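Local atomic coordinates of porin (Acinetobacter baumannii AB307-0294, PDB entry 5DL7), a protein that probably acts as an outer-membrane porin of the OprD family, a beta-barrel channel for small solutes that has been put forward as a vanillate transporter. Residues F30-D35 with T44-W49. Sequence-based numbering, arbitrary orientation.
Sequences FYFDRD and TAARDW. With CA (calcium ion), chain D; C8E ((hydroxyethyloxy)tri(ethyloxy)octane), chain K.
Asp33 and Arg47 both start with CG anti to the backbone N, and the Arg47 chain then bends at chi3 (-68°). This lays the two side chains alongside each other, and the guanidinium takes hold of one carboxylate oxygen side-on. NE of Arg47 lies 2.9 Å from OD1 of Asp33, and NH2 of Arg47 lies 3.0 Å from the same OD1. The oxygen is near the guanidinium plane, but both nitrogens meet it from one face of the carboxylate, well out of its plane. The salt bridge is therefore a two-nitrogen grip on a single atom. Arg47 also makes a cation-pi contact with Tyr88.

On the same side of the sheet, Tyr31 turns a ring edge toward the five-membered ring of Trp49, with the planes at 84°. It is an offset edge-to-face pair. The Tyr31 side chain crosses that of Arg47 at a slant, with OH of Tyr31 3.6 Å from CD of Arg47. A detergent molecule lies over one face of each ring; its C17 is 3.5 Å from CZ2 of Trp49.

The other side carries Phe32, Arg34, Ala46 and Asp48. Here the Phe32 ring edge meets O of Ala46. The Asp48 carboxylate forms a salt bridge with Arg102 through OD1 and a hydrogen bond with Ser91 through OD2. Backbone bonds join Phe32 with Asp48 and Arg34 with Ala46 in both directions.

At the hairpin end, OD1 of Asp35 binds calcium at 2.2 Å. Thr44 gives the same calcium ion its carbonyl O at 2.4 Å and its OG1 at 2.6 Å. Tyr36, Asp39 and a water complete the six ligands, so the metal ties the two sides of the turn together. The arrangement is an antiparallel beta hairpin in the wall of an OprD-family barrel, closed by a calcium site.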
# COMPACT_ATOMS: atom_id res chain seq x y z
N PHE A 30 2.53 -14.38 -9.04
CA PHE A 30 3.31 -13.12 -8.84
C PHE A 30 4.82 -13.45 -9.00
O PHE A 30 5.35 -14.21 -8.25
CB PHE A 30 2.97 -12.65 -7.49
CG PHE A 30 3.29 -11.20 -7.18
CD1 PHE A 30 4.43 -10.51 -7.70
CD2 PHE A 30 2.54 -10.51 -6.19
CE1 PHE A 30 4.71 -9.17 -7.43
CE2 PHE A 30 2.80 -9.14 -5.91
CZ PHE A 30 3.88 -8.46 -6.52
N TYR A 31 5.46 -12.81 -9.95
CA TYR A 31 6.92 -12.87 -10.04
C TYR A 31 7.48 -11.49 -9.69
O TYR A 31 6.93 -10.47 -10.19
CB TYR A 31 7.29 -13.13 -11.52
CG TYR A 31 8.77 -13.11 -11.79
CD1 TYR A 31 9.62 -14.04 -11.15
CD2 TYR A 31 9.37 -12.11 -12.55
CE1 TYR A 31 10.99 -14.04 -11.38
CE2 TYR A 31 10.76 -12.08 -12.75
CZ TYR A 31 11.54 -13.08 -12.17
OH TYR A 31 12.89 -13.06 -12.36
N PHE A 32 8.49 -11.47 -8.85
CA PHE A 32 9.07 -10.20 -8.33
C PHE A 32 10.57 -10.32 -8.51
O PHE A 32 11.15 -11.30 -8.12
CB PHE A 32 8.76 -10.07 -6.84
CG PHE A 32 9.32 -8.82 -6.17
CD1 PHE A 32 10.68 -8.75 -5.82
CD2 PHE A 32 8.50 -7.73 -5.88
CE1 PHE A 32 11.21 -7.63 -5.23
CE2 PHE A 32 9.02 -6.59 -5.26
CZ PHE A 32 10.38 -6.54 -4.97
N ASP A 33 11.12 -9.34 -9.21
CA ASP A 33 12.62 -9.34 -9.39
C ASP A 33 13.07 -7.92 -9.20
O ASP A 33 12.94 -7.12 -10.15
CB ASP A 33 12.89 -9.76 -10.81
CG ASP A 33 14.46 -9.68 -11.20
OD1 ASP A 33 15.25 -9.98 -10.25
OD2 ASP A 33 14.79 -9.31 -12.41
N ARG A 34 13.79 -7.61 -8.13
CA ARG A 34 14.39 -6.30 -7.97
C ARG A 34 15.95 -6.60 -8.16
O ARG A 34 16.63 -7.08 -7.30
CB ARG A 34 14.09 -5.75 -6.62
CG ARG A 34 14.77 -4.42 -6.28
CD ARG A 34 14.47 -3.86 -4.96
NE ARG A 34 13.05 -3.40 -4.93
CZ ARG A 34 12.29 -3.28 -3.87
NH1 ARG A 34 12.77 -3.38 -2.65
NH2 ARG A 34 11.07 -2.72 -3.95
N ASP A 35 16.42 -6.31 -9.34
CA ASP A 35 17.80 -6.68 -9.73
C ASP A 35 18.64 -5.52 -9.48
O ASP A 35 18.72 -4.51 -10.23
CB ASP A 35 17.81 -7.08 -11.16
CG ASP A 35 19.18 -7.62 -11.57
OD1 ASP A 35 20.18 -7.29 -10.91
OD2 ASP A 35 19.09 -8.32 -12.62
N THR A 44 22.54 -10.70 -5.71
CA THR A 44 22.44 -10.01 -6.99
C THR A 44 21.11 -9.36 -7.27
O THR A 44 21.04 -8.49 -8.16
CB THR A 44 22.78 -10.85 -8.15
OG1 THR A 44 23.02 -9.90 -9.27
CG2 THR A 44 21.82 -11.88 -8.38
N ALA A 45 20.11 -9.80 -6.52
CA ALA A 45 18.71 -9.38 -6.75
C ALA A 45 17.88 -9.87 -5.58
O ALA A 45 18.35 -10.77 -4.83
CB ALA A 45 18.16 -9.96 -8.05
N ALA A 46 16.76 -9.18 -5.31
CA ALA A 46 15.66 -9.70 -4.46
C ALA A 46 14.69 -10.34 -5.42
O ALA A 46 14.24 -9.66 -6.39
CB ALA A 46 14.96 -8.61 -3.68
N ARG A 47 14.31 -11.61 -5.21
CA ARG A 47 13.55 -12.29 -6.28
C ARG A 47 12.75 -13.42 -5.68
O ARG A 47 13.24 -14.07 -4.77
CB ARG A 47 14.47 -12.94 -7.31
CG ARG A 47 13.90 -13.49 -8.59
CD ARG A 47 14.99 -14.00 -9.57
NE ARG A 47 15.72 -12.87 -10.04
CZ ARG A 47 16.81 -12.89 -10.87
NH1 ARG A 47 17.36 -14.02 -11.18
NH2 ARG A 47 17.40 -11.78 -11.23
N ASP A 48 11.55 -13.61 -6.21
CA ASP A 48 10.76 -14.83 -5.86
C ASP A 48 9.67 -14.97 -6.94
O ASP A 48 9.34 -14.07 -7.68
CB ASP A 48 10.06 -14.74 -4.48
CG ASP A 48 10.89 -15.06 -3.31
OD1 ASP A 48 11.43 -16.18 -3.16
OD2 ASP A 48 11.06 -14.11 -2.37
N TRP A 49 9.16 -16.21 -7.01
CA TRP A 49 8.08 -16.49 -7.90
C TRP A 49 7.11 -17.38 -7.08
O TRP A 49 7.47 -18.44 -6.55
CB TRP A 49 8.52 -17.22 -9.10
CG TRP A 49 7.46 -17.41 -10.15
CD1 TRP A 49 6.26 -16.71 -10.31
CD2 TRP A 49 7.45 -18.43 -11.16
NE1 TRP A 49 5.57 -17.20 -11.36
CE2 TRP A 49 6.23 -18.30 -11.86
CE3 TRP A 49 8.32 -19.49 -11.48
CZ2 TRP A 49 5.90 -19.11 -12.95
CZ3 TRP A 49 7.97 -20.37 -12.45
CH2 TRP A 49 6.75 -20.20 -13.19
CA CA D . 22.20 -7.52 -10.03
O12 C8E K . 12.27 -17.68 -12.54
C13 C8E K . 11.08 -18.04 -13.21
C14 C8E K . 10.22 -16.81 -13.43
O15 C8E K . 9.12 -17.09 -14.31
C16 C8E K . 8.40 -15.92 -14.77
C17 C8E K . 6.96 -16.35 -14.73
O18 C8E K . 6.02 -15.41 -15.24
C19 C8E K . 4.81 -15.41 -14.47
C20 C8E K . 3.91 -14.21 -14.71
O21 C8E K . 3.22 -13.79 -13.46
O HOH W 1 22.59 -6.58 -12.07